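Local coordinates for KaiC-like domain-containing protein (Pyrococcus horikoshii, PDB 3BS4) that is of unknown function but carries a KaiC-like domain, consistent with a RecA-type fold, at residues Tyr40-Lys45 against Tyr142-Ser147. Numbering follows the deposited sequence.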
ATOM      1  N   TYR A  40      -3.162   7.639   6.520  1.00 18.26           N
ATOM      2  CA  TYR A  40      -2.457   8.255   7.635  1.00 18.95           C
ATOM      3  C   TYR A  40      -1.015   7.763   7.742  1.00 18.99           C
ATOM      4  O   TYR A  40      -0.085   8.566   7.822  1.00 18.96           O
ATOM      5  CB  TYR A  40      -3.220   8.010   8.933  1.00 19.01           C
ATOM      6  CG  TYR A  40      -2.522   8.596  10.130  1.00 20.69           C
ATOM      7  CD1 TYR A  40      -2.627   9.957  10.414  1.00 22.09           C
ATOM      8  CD2 TYR A  40      -1.732   7.790  10.960  1.00 21.06           C
ATOM      9  CE1 TYR A  40      -1.972  10.502  11.507  1.00 23.69           C
ATOM     10  CE2 TYR A  40      -1.068   8.331  12.071  1.00 22.66           C
ATOM     11  CZ  TYR A  40      -1.200   9.692  12.324  1.00 22.82           C
ATOM     12  OH  TYR A  40      -0.539  10.241  13.406  1.00 25.28           O
ATOM     13  N   ILE A  41      -0.831   6.447   7.727  1.00 18.08           N
ATOM     14  CA  ILE A  41       0.501   5.854   7.774  1.00 18.20           C
ATOM     15  C   ILE A  41       1.378   6.375   6.634  1.00 18.89           C
ATOM     16  O   ILE A  41       2.520   6.792   6.858  1.00 19.31           O
ATOM     17  CB  ILE A  41       0.412   4.318   7.768  1.00 19.15           C
ATOM     18  CG1 ILE A  41      -0.278   3.839   9.054  1.00 19.47           C
ATOM     19  CG2 ILE A  41       1.806   3.686   7.630  1.00 18.01           C
ATOM     20  CD1 ILE A  41      -0.554   2.347   9.096  1.00 21.09           C
ATOM     21  N   LEU A  42       0.832   6.357   5.419  1.00 17.91           N
ATOM     22  CA  LEU A  42       1.530   6.868   4.239  1.00 19.34           C
ATOM     23  C   LEU A  42       1.973   8.326   4.441  1.00 18.66           C
ATOM     24  O   LEU A  42       3.144   8.678   4.198  1.00 19.30           O
ATOM     25  CB  LEU A  42       0.596   6.772   3.023  1.00 18.70           C
ATOM     26  CG  LEU A  42       0.979   7.413   1.682  1.00 21.81           C
ATOM     27  CD1 LEU A  42       2.350   7.001   1.267  1.00 23.70           C
ATOM     28  CD2 LEU A  42      -0.038   7.010   0.611  1.00 21.23           C
ATOM     29  N   SER A  43       1.047   9.163   4.909  1.00 19.36           N
ATOM     30  CA  SER A  43       1.361  10.572   5.126  1.00 20.27           C
ATOM     31  C   SER A  43       2.502  10.723   6.145  1.00 20.54           C
ATOM     32  O   SER A  43       3.368  11.596   5.990  1.00 21.38           O
ATOM     33  CB  SER A  43       0.119  11.351   5.568  1.00 20.46           C
ATOM     34  OG  SER A  43      -0.228  11.065   6.910  1.00 22.08           O
ATOM     35  N   ARG A  44       2.529   9.868   7.163  1.00 20.62           N
ATOM     36  CA  ARG A  44       3.567   9.953   8.194  1.00 21.85           C
ATOM     37  C   ARG A  44       4.928   9.519   7.665  1.00 21.45           C
ATOM     38  O   ARG A  44       5.942  10.104   8.035  1.00 22.55           O
ATOM     39  CB  ARG A  44       3.192   9.130   9.426  1.00 22.53           C
ATOM     40  CG  ARG A  44       2.014   9.698  10.203  1.00 25.75           C
ATOM     41  CD  ARG A  44       2.497  10.564  11.354  1.00 33.72           C
ATOM     42  NE  ARG A  44       3.339   9.785  12.265  1.00 38.03           N
ATOM     43  CZ  ARG A  44       3.632  10.137  13.516  1.00 41.34           C
ATOM     44  NH1 ARG A  44       3.142  11.258  14.030  1.00 42.40           N
ATOM     45  NH2 ARG A  44       4.409   9.356  14.258  1.00 42.84           N
ATOM     46  N   LYS A  45       4.952   8.510   6.792  1.00 21.13           N
ATOM     47  CA  LYS A  45       6.225   8.054   6.225  1.00 20.52           C
ATOM     48  C   LYS A  45       6.805   9.123   5.298  1.00 21.10           C
ATOM     49  O   LYS A  45       8.027   9.338   5.278  1.00 21.87           O
ATOM     50  CB  LYS A  45       6.071   6.711   5.491  1.00 20.36           C
ATOM     51  CG  LYS A  45       5.604   5.570   6.387  1.00 20.48           C
ATOM     52  CD  LYS A  45       6.547   5.372   7.560  1.00 22.02           C
ATOM     53  CE  LYS A  45       6.302   4.065   8.300  1.00 24.77           C
ATOM     54  NZ  LYS A  45       7.152   3.983   9.531  1.00 24.59           N
ATOM     55  N   TYR A 142       9.402   2.652   1.391  1.00 17.70           N
ATOM     56  CA  TYR A 142       8.101   2.021   1.611  1.00 18.18           C
ATOM     57  C   TYR A 142       7.366   1.961   0.297  1.00 17.77           C
ATOM     58  O   TYR A 142       7.502   2.866  -0.514  1.00 18.82           O
ATOM     59  CB  TYR A 142       7.271   2.841   2.591  1.00 18.74           C
ATOM     60  CG  TYR A 142       7.859   2.859   3.970  1.00 18.87           C
ATOM     61  CD1 TYR A 142       7.616   1.815   4.859  1.00 17.94           C
ATOM     62  CD2 TYR A 142       8.676   3.918   4.390  1.00 18.92           C
ATOM     63  CE1 TYR A 142       8.170   1.825   6.152  1.00 18.30           C
ATOM     64  CE2 TYR A 142       9.233   3.925   5.662  1.00 18.59           C
ATOM     65  CZ  TYR A 142       8.975   2.891   6.536  1.00 19.14           C
ATOM     66  OH  TYR A 142       9.510   2.913   7.810  1.00 21.91           O
ATOM     67  N   GLY A 143       6.576   0.906   0.097  1.00 16.51           N
ATOM     68  CA  GLY A 143       5.657   0.843  -1.046  1.00 16.03           C
ATOM     69  C   GLY A 143       4.232   0.755  -0.548  1.00 14.80           C
ATOM     70  O   GLY A 143       3.968   0.197   0.533  1.00 15.12           O
ATOM     71  N   PHE A 144       3.322   1.342  -1.321  1.00 14.15           N
ATOM     72  CA  PHE A 144       1.882   1.261  -1.023  1.00 14.12           C
ATOM     73  C   PHE A 144       1.147   0.892  -2.281  1.00 14.77           C
ATOM     74  O   PHE A 144       1.367   1.544  -3.307  1.00 15.12           O
ATOM     75  CB  PHE A 144       1.372   2.613  -0.522  1.00 15.44           C
ATOM     76  CG  PHE A 144       1.934   2.999   0.820  1.00 15.38           C
ATOM     77  CD1 PHE A 144       1.199   2.777   1.975  1.00 16.85           C
ATOM     78  CD2 PHE A 144       3.211   3.557   0.933  1.00 16.43           C
ATOM     79  CE1 PHE A 144       1.713   3.099   3.229  1.00 17.89           C
ATOM     80  CE2 PHE A 144       3.740   3.887   2.197  1.00 16.79           C
ATOM     81  CZ  PHE A 144       2.987   3.659   3.340  1.00 17.89           C
ATOM     82  N   ALA A 145       0.303  -0.146  -2.235  1.00 13.67           N
ATOM     83  CA  ALA A 145      -0.539  -0.500  -3.403  1.00 13.98           C
ATOM     84  C   ALA A 145      -2.009  -0.243  -3.065  1.00 14.20           C
ATOM     85  O   ALA A 145      -2.583  -0.940  -2.209  1.00 15.18           O
ATOM     86  CB  ALA A 145      -0.335  -1.975  -3.801  1.00 13.99           C
ATOM     87  N   ILE A 146      -2.578   0.763  -3.742  1.00 14.66           N
ATOM     88  CA  ILE A 146      -3.903   1.264  -3.421  0.50 14.55           C
ATOM     89  C   ILE A 146      -4.794   1.168  -4.663  1.00 14.05           C
ATOM     90  O   ILE A 146      -4.751   2.030  -5.538  1.00 13.68           O
ATOM     91  CB  ILE A 146      -3.869   2.726  -2.909  0.50 14.89           C
ATOM     92  CG1 ILE A 146      -2.811   2.902  -1.803  0.50 15.85           C
ATOM     93  CG2 ILE A 146      -5.257   3.137  -2.423  0.50 15.23           C
ATOM     94  CD1 ILE A 146      -2.495   4.346  -1.443  0.50 15.33           C
ATOM     95  N   SER A 147      -5.580   0.097  -4.775  1.00 13.96           N
ATOM     96  CA  SER A 147      -5.642  -1.038  -3.874  1.00 13.70           C
ATOM     97  C   SER A 147      -5.701  -2.331  -4.641  1.00 14.23           C
ATOM     98  O   SER A 147      -5.967  -2.324  -5.855  1.00 14.72           O
ATOM     99  CB  SER A 147      -7.029  -1.001  -3.188  1.00 14.58           C
ATOM    100  OG  SER A 147      -7.195   0.217  -2.466  1.00 16.79           O
TER
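Ile41 CG2 approaches the rim of the Phe144 ring, 4.4 Å from CE1. Leu42 takes one face of the same ring: its CD1 stands 3.8 Å from the Phe144 centroid and 23° off the ring normal, a CH-pi contact shifted toward the CD2-CE2 rim. CG of Leu42 lies anti to the backbone N, and from there the two methyls part, CD1 going to the ring and CD2 to Ile146 CD1 at 4.2 Å. Lys45, one helical turn after Ile41, sets its CG at the Phe144 edge as well. A bend at chi2 (-57°) turns CD over the Tyr142 ring, 3.9 Å from its centroid and leaning toward CE2 and CZ; Lys45 CE comes within 3.4 Å of Tyr142 CZ. From the same face, NZ stands over the hydroxyl end and donates to Tyr142 OH at 3.1 Å; its charge is also paired with Glu6, and the Ser4 carbonyl accepts another bond. Segment 40-45 of helix 34-47 runs roughly antiparallel (150°) to segment 142-146 of strand 141-146, a helix-on-parallel-sheet packing consistent with the RecA-like core of KaiC-type domains. That strand lies between 51-56, whose Val52 and Met54 touch Leu42, and 184-190, whose Phe186 stacks on Phe144.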